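Local coordinates for beta-glucoside phosphorylase BglX (Unidentified, PDB 5VQE), which probably cleaves beta-glucosides with phosphate to release glucose 1-phosphate, as a family 3 glycoside phosphorylase that binds the glucosyl unit in a TIM-barrel pocket, at residues A[189-195]-A[235-241]; A[281-285]-A[349-353]. Numbering follows the deposited sequence.

Interaction 1 of 2, residues A[189-195]-A[235-241]; sequences LTTIKHF and AETLMSA. With G2F (2-deoxy-2-fluoro-alpha-D-glucopyranose), chain B.
Two neighbouring parallel strands of the TIM barrel, 191-195 and 237-244, pair here; the axes of 191-193 and 237-240 approach to 4.4 Å, at 31° between their N-to-C directions. Thr-191 pairs with Thr-237 and Ile-192 with Leu-238; a beta bulge then shifts the register by one, so Phe-195 pairs with Ser-240. The ladder is Ile-192 N to Thr-237 O (3.1 Å), Met-239 N to Ile-192 O (3.0 Å), Phe-195 N to Met-239 O (3.0 Å) and Ala-241 N to Phe-195 O (2.8 Å). Thr-190 gives N (3.1 Å) and OG1 (2.7 Å) to Glu-236 OE1; OE2 forms a salt bridge with Arg-184. Thr-190 O receives Thr-237 OG1 (2.8 Å), which accepts from Trp-143 NE1, and, weakly, Thr-237 N (3.1 Å). Thr-191 OG1 bonds Thr-144 O. Thr-191 and Thr-237 side chains lie on one face; Ile-192, Leu-238, Phe-195 and Ser-240 on the other. A cis peptide joins Lys-193 to His-194. Extended Lys-193 (chi1 p, then t) hydrogen-bonds O3 and O4 of G2F through NZ, both at 3.0 Å, and Tyr-145 O, and forms a salt bridge with Glu-146. His-194 (chi1 m) bonds Asp-150 through ND1 and G2F O3 through NE2, 2.8 Å away.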
# COMPACT_ATOMS: atom_id res chain seq x y z
N LEU A 189 4.99 14.60 2.18
CA LEU A 189 3.84 14.68 1.30
C LEU A 189 3.12 13.33 1.25
O LEU A 189 3.74 12.27 1.32
CB LEU A 189 4.28 15.07 -0.11
CG LEU A 189 5.08 16.37 -0.27
CD1 LEU A 189 5.60 16.50 -1.71
CD2 LEU A 189 4.24 17.57 0.10
N THR A 190 1.79 13.39 1.12
CA THR A 190 0.98 12.18 0.99
C THR A 190 0.39 12.07 -0.42
O THR A 190 0.36 13.03 -1.19
CB THR A 190 -0.16 12.15 2.01
OG1 THR A 190 -1.12 13.16 1.70
CG2 THR A 190 0.37 12.35 3.43
N THR A 191 -0.07 10.85 -0.72
CA THR A 191 -0.56 10.47 -2.05
C THR A 191 -1.82 9.64 -1.87
O THR A 191 -1.73 8.51 -1.38
CB THR A 191 0.48 9.64 -2.79
OG1 THR A 191 1.77 10.26 -2.69
CG2 THR A 191 0.10 9.46 -4.28
N ILE A 192 -2.96 10.16 -2.28
CA ILE A 192 -4.16 9.33 -2.29
C ILE A 192 -4.18 8.48 -3.56
O ILE A 192 -3.94 8.99 -4.66
CB ILE A 192 -5.44 10.18 -2.15
CG1 ILE A 192 -5.48 11.33 -3.17
CG2 ILE A 192 -5.56 10.69 -0.71
CD1 ILE A 192 -6.78 12.16 -3.10
N LYS A 193 -4.44 7.18 -3.39
CA LYS A 193 -4.41 6.20 -4.47
C LYS A 193 -5.45 5.13 -4.15
O LYS A 193 -5.87 5.00 -3.00
CB LYS A 193 -3.00 5.59 -4.62
CG LYS A 193 -2.52 4.74 -3.44
CD LYS A 193 -1.06 4.32 -3.62
CE LYS A 193 -0.64 3.26 -2.62
NZ LYS A 193 0.83 2.96 -2.66
N HIS A 194 -5.88 4.35 -5.15
CA HIS A 194 -5.46 4.38 -6.56
C HIS A 194 -6.62 4.90 -7.43
O HIS A 194 -7.63 4.24 -7.58
CB HIS A 194 -5.09 2.97 -7.03
CG HIS A 194 -4.02 2.31 -6.20
ND1 HIS A 194 -4.31 1.56 -5.08
CD2 HIS A 194 -2.68 2.26 -6.35
CE1 HIS A 194 -3.18 1.09 -4.57
NE2 HIS A 194 -2.18 1.50 -5.32
N PHE A 195 -6.47 6.08 -7.98
CA PHE A 195 -7.57 6.72 -8.70
C PHE A 195 -7.71 6.09 -10.09
O PHE A 195 -6.71 5.86 -10.77
CB PHE A 195 -7.30 8.21 -8.80
CG PHE A 195 -8.27 8.96 -9.68
CD1 PHE A 195 -7.97 9.21 -11.00
CD2 PHE A 195 -9.46 9.46 -9.16
CE1 PHE A 195 -8.84 9.90 -11.81
CE2 PHE A 195 -10.34 10.16 -9.97
CZ PHE A 195 -10.03 10.37 -11.29
N ALA A 235 -5.02 16.91 0.58
CA ALA A 235 -4.14 15.93 -0.03
C ALA A 235 -3.22 16.59 -1.05
O ALA A 235 -3.67 17.32 -1.94
CB ALA A 235 -4.97 14.84 -0.70
N GLU A 236 -1.91 16.35 -0.90
CA GLU A 236 -0.93 17.07 -1.71
C GLU A 236 -0.79 16.46 -3.10
O GLU A 236 -0.67 17.20 -4.08
CB GLU A 236 0.42 17.08 -1.01
CG GLU A 236 0.42 17.82 0.32
CD GLU A 236 0.06 16.94 1.49
OE1 GLU A 236 -0.26 15.74 1.30
OE2 GLU A 236 0.10 17.46 2.63
N THR A 237 -0.81 15.13 -3.19
CA THR A 237 -0.60 14.45 -4.46
C THR A 237 -1.62 13.33 -4.58
O THR A 237 -2.22 12.89 -3.58
CB THR A 237 0.83 13.89 -4.60
OG1 THR A 237 0.96 12.66 -3.87
CG2 THR A 237 1.88 14.91 -4.11
N LEU A 238 -1.81 12.88 -5.81
CA LEU A 238 -2.76 11.83 -6.15
C LEU A 238 -2.13 10.92 -7.20
O LEU A 238 -1.44 11.40 -8.10
CB LEU A 238 -4.07 12.43 -6.66
CG LEU A 238 -5.15 11.50 -7.21
CD1 LEU A 238 -6.52 12.08 -6.91
CD2 LEU A 238 -4.99 11.30 -8.72
N MET A 239 -2.35 9.63 -7.07
CA MET A 239 -1.79 8.65 -8.00
C MET A 239 -2.90 8.13 -8.90
O MET A 239 -3.86 7.50 -8.43
CB MET A 239 -1.10 7.50 -7.26
CG MET A 239 -0.43 6.52 -8.21
SD MET A 239 0.50 5.23 -7.37
CE MET A 239 1.93 6.13 -6.83
N SER A 240 -2.76 8.38 -10.20
CA SER A 240 -3.70 7.91 -11.20
C SER A 240 -3.24 6.55 -11.73
O SER A 240 -2.16 6.44 -12.31
CB SER A 240 -3.82 8.93 -12.34
OG SER A 240 -4.85 8.56 -13.25
N ALA A 241 -4.06 5.53 -11.52
CA ALA A 241 -3.64 4.16 -11.72
C ALA A 241 -4.24 3.61 -13.01
O ALA A 241 -4.94 4.30 -13.74
CB ALA A 241 -4.01 3.30 -10.51
C1 G2F B . 1.90 1.19 -8.58
C2 G2F B . 1.06 0.68 -7.36
C3 G2F B . 1.12 1.77 -6.25
C4 G2F B . 2.61 2.08 -5.93
C5 G2F B . 3.31 2.54 -7.25
C6 G2F B . 4.85 2.81 -7.01
O3 G2F B . 0.57 1.21 -5.08
O4 G2F B . 2.63 3.18 -5.05
O5 G2F B . 3.22 1.49 -8.19
O6 G2F B . 5.40 1.67 -6.40
F2 G2F B . -0.22 0.49 -7.72

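Interaction 2 of 2, residues A[281-285]-A[349-353]; sequences FNGLI and RILGM
Phe-281 to Ile-285 lead into barrel strand 284-287, and one face of helix 340-356, at Arg-349 to Met-353, lies against this entry, across the end of the TIM barrel where the strands begin, away from the sugar pocket at their C-terminal ends. Phe-281, extended (-67/129) with chi1 t, stays clear of the helix and turns its ring onto Leu-238 of the adjacent strand. Asn-282 (-115/0, chi1 t) carries the polar part of the contact: its main-chain O accepts Arg-349 NE at 3.0 Å and its OD1 accepts Arg-349 NH2 at 2.9 Å, so a single residue holds two donors of the guanidinium, OD1 lying near the guanidinium plane. Its ND2 is satisfied by the carbonyls of Ile-5 and Lys-9. To reach this site Arg-349 stretches out with chi2 and chi3 both t and chi4 at 96°. Gly-283 (-87/-167) passes close to that side chain, its O 3.5 Å from Arg-349 CD; a CB here would fall 2.7 Å from Phe-281 CZ. Leu-284 (chi1 and chi2 both t) begins the strand and makes the apolar half of the contact: CD1 rests 4.2 Å from Met-353 CG and 4.4 Å from both Ile-350 CA and Arg-349 O, its CA 6.1 Å from that of Arg-349. Arg-349 and Met-353, one helical turn apart, both direct CB toward the strand entry. Ile-285 reaches Met-271 and Leu-275 of helix 268-278 instead. The strand entry thus lies between helices 340-356 and 268-278, with strand 237-244 alongside.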
# COMPACT_ATOMS: atom_id res chain seq x y z
N PHE A 281 -9.28 19.41 -7.97
CA PHE A 281 -8.02 19.00 -7.35
C PHE A 281 -6.90 19.84 -7.93
O PHE A 281 -6.77 19.99 -9.15
CB PHE A 281 -7.75 17.52 -7.59
CG PHE A 281 -6.44 17.05 -7.02
CD1 PHE A 281 -6.17 17.19 -5.67
CD2 PHE A 281 -5.48 16.46 -7.83
CE1 PHE A 281 -4.96 16.76 -5.13
CE2 PHE A 281 -4.26 16.03 -7.29
CZ PHE A 281 -4.01 16.19 -5.95
N ASN A 282 -6.09 20.42 -7.04
CA ASN A 282 -5.06 21.37 -7.45
C ASN A 282 -3.66 20.86 -7.17
O ASN A 282 -2.69 21.56 -7.49
CB ASN A 282 -5.29 22.71 -6.73
CG ASN A 282 -4.34 23.79 -7.21
OD1 ASN A 282 -4.17 24.00 -8.41
ND2 ASN A 282 -3.72 24.49 -6.26
N GLY A 283 -3.52 19.65 -6.61
CA GLY A 283 -2.22 19.10 -6.28
C GLY A 283 -1.57 18.36 -7.43
O GLY A 283 -2.00 18.43 -8.59
N LEU A 284 -0.53 17.61 -7.10
CA LEU A 284 0.28 16.89 -8.08
C LEU A 284 -0.36 15.54 -8.42
O LEU A 284 -0.73 14.78 -7.53
CB LEU A 284 1.69 16.68 -7.53
CG LEU A 284 2.84 16.25 -8.47
CD1 LEU A 284 4.14 16.29 -7.72
CD2 LEU A 284 2.67 14.84 -9.01
N ILE A 285 -0.46 15.24 -9.71
CA ILE A 285 -0.95 13.95 -10.19
C ILE A 285 0.24 13.16 -10.72
O ILE A 285 0.96 13.63 -11.62
CB ILE A 285 -2.02 14.11 -11.28
CG1 ILE A 285 -3.26 14.82 -10.74
CG2 ILE A 285 -2.41 12.74 -11.83
CD1 ILE A 285 -4.27 15.18 -11.81
N ARG A 349 4.01 22.37 -11.31
CA ARG A 349 3.43 21.71 -10.15
C ARG A 349 4.45 20.81 -9.46
O ARG A 349 4.37 20.62 -8.24
CB ARG A 349 2.19 20.90 -10.56
CG ARG A 349 0.91 21.71 -10.54
CD ARG A 349 -0.31 20.81 -10.52
NE ARG A 349 -1.54 21.55 -10.26
CZ ARG A 349 -2.38 22.00 -11.20
NH1 ARG A 349 -2.13 21.80 -12.48
NH2 ARG A 349 -3.48 22.65 -10.85
N ILE A 350 5.41 20.27 -10.20
CA ILE A 350 6.49 19.49 -9.60
C ILE A 350 7.40 20.39 -8.78
O ILE A 350 7.68 20.14 -7.61
CB ILE A 350 7.28 18.75 -10.70
CG1 ILE A 350 6.37 17.76 -11.43
CG2 ILE A 350 8.48 18.05 -10.10
CD1 ILE A 350 6.96 17.20 -12.68
N LEU A 351 7.91 21.45 -9.41
CA LEU A 351 8.76 22.39 -8.70
C LEU A 351 8.03 23.02 -7.52
O LEU A 351 8.65 23.30 -6.49
CB LEU A 351 9.23 23.47 -9.66
CG LEU A 351 10.16 22.99 -10.76
CD1 LEU A 351 10.36 24.09 -11.79
CD2 LEU A 351 11.48 22.56 -10.17
N GLY A 352 6.72 23.24 -7.65
CA GLY A 352 5.98 23.84 -6.55
C GLY A 352 5.96 22.97 -5.31
O GLY A 352 5.97 23.47 -4.19
N MET A 353 5.92 21.64 -5.49
CA MET A 353 5.96 20.77 -4.32
C MET A 353 7.35 20.76 -3.70
O MET A 353 7.49 20.65 -2.48
CB MET A 353 5.50 19.36 -4.68
CG MET A 353 3.98 19.22 -4.77
SD MET A 353 3.19 19.42 -3.15
CE MET A 353 1.49 19.84 -3.57

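How the interactions relate
Interaction 1 closes before interaction 2 opens along the chain, and both belong to the family 3 N-terminal TIM-barrel domain, their centres about 11 Å apart. Strand 237-244 joins them: it pairs on one edge with 191-195 and on the other with 284-287, through probable hydrogen bonds from Leu-238 N to Leu-284 O (2.8 Å) and from Leu-284 N to Glu-236 O (3.1 Å). Met-353 CE also packs 3.5 Å from Glu-236 O, bringing helix 340-356 to the start of that strand. Interaction 1 reaches the sugar pocket, whereas interaction 2 ties the start of strand 284-287 to helix 340-356, which closes the N-terminal end of the barrel; strand 284-287 itself leads on to Asp-288 of that pocket.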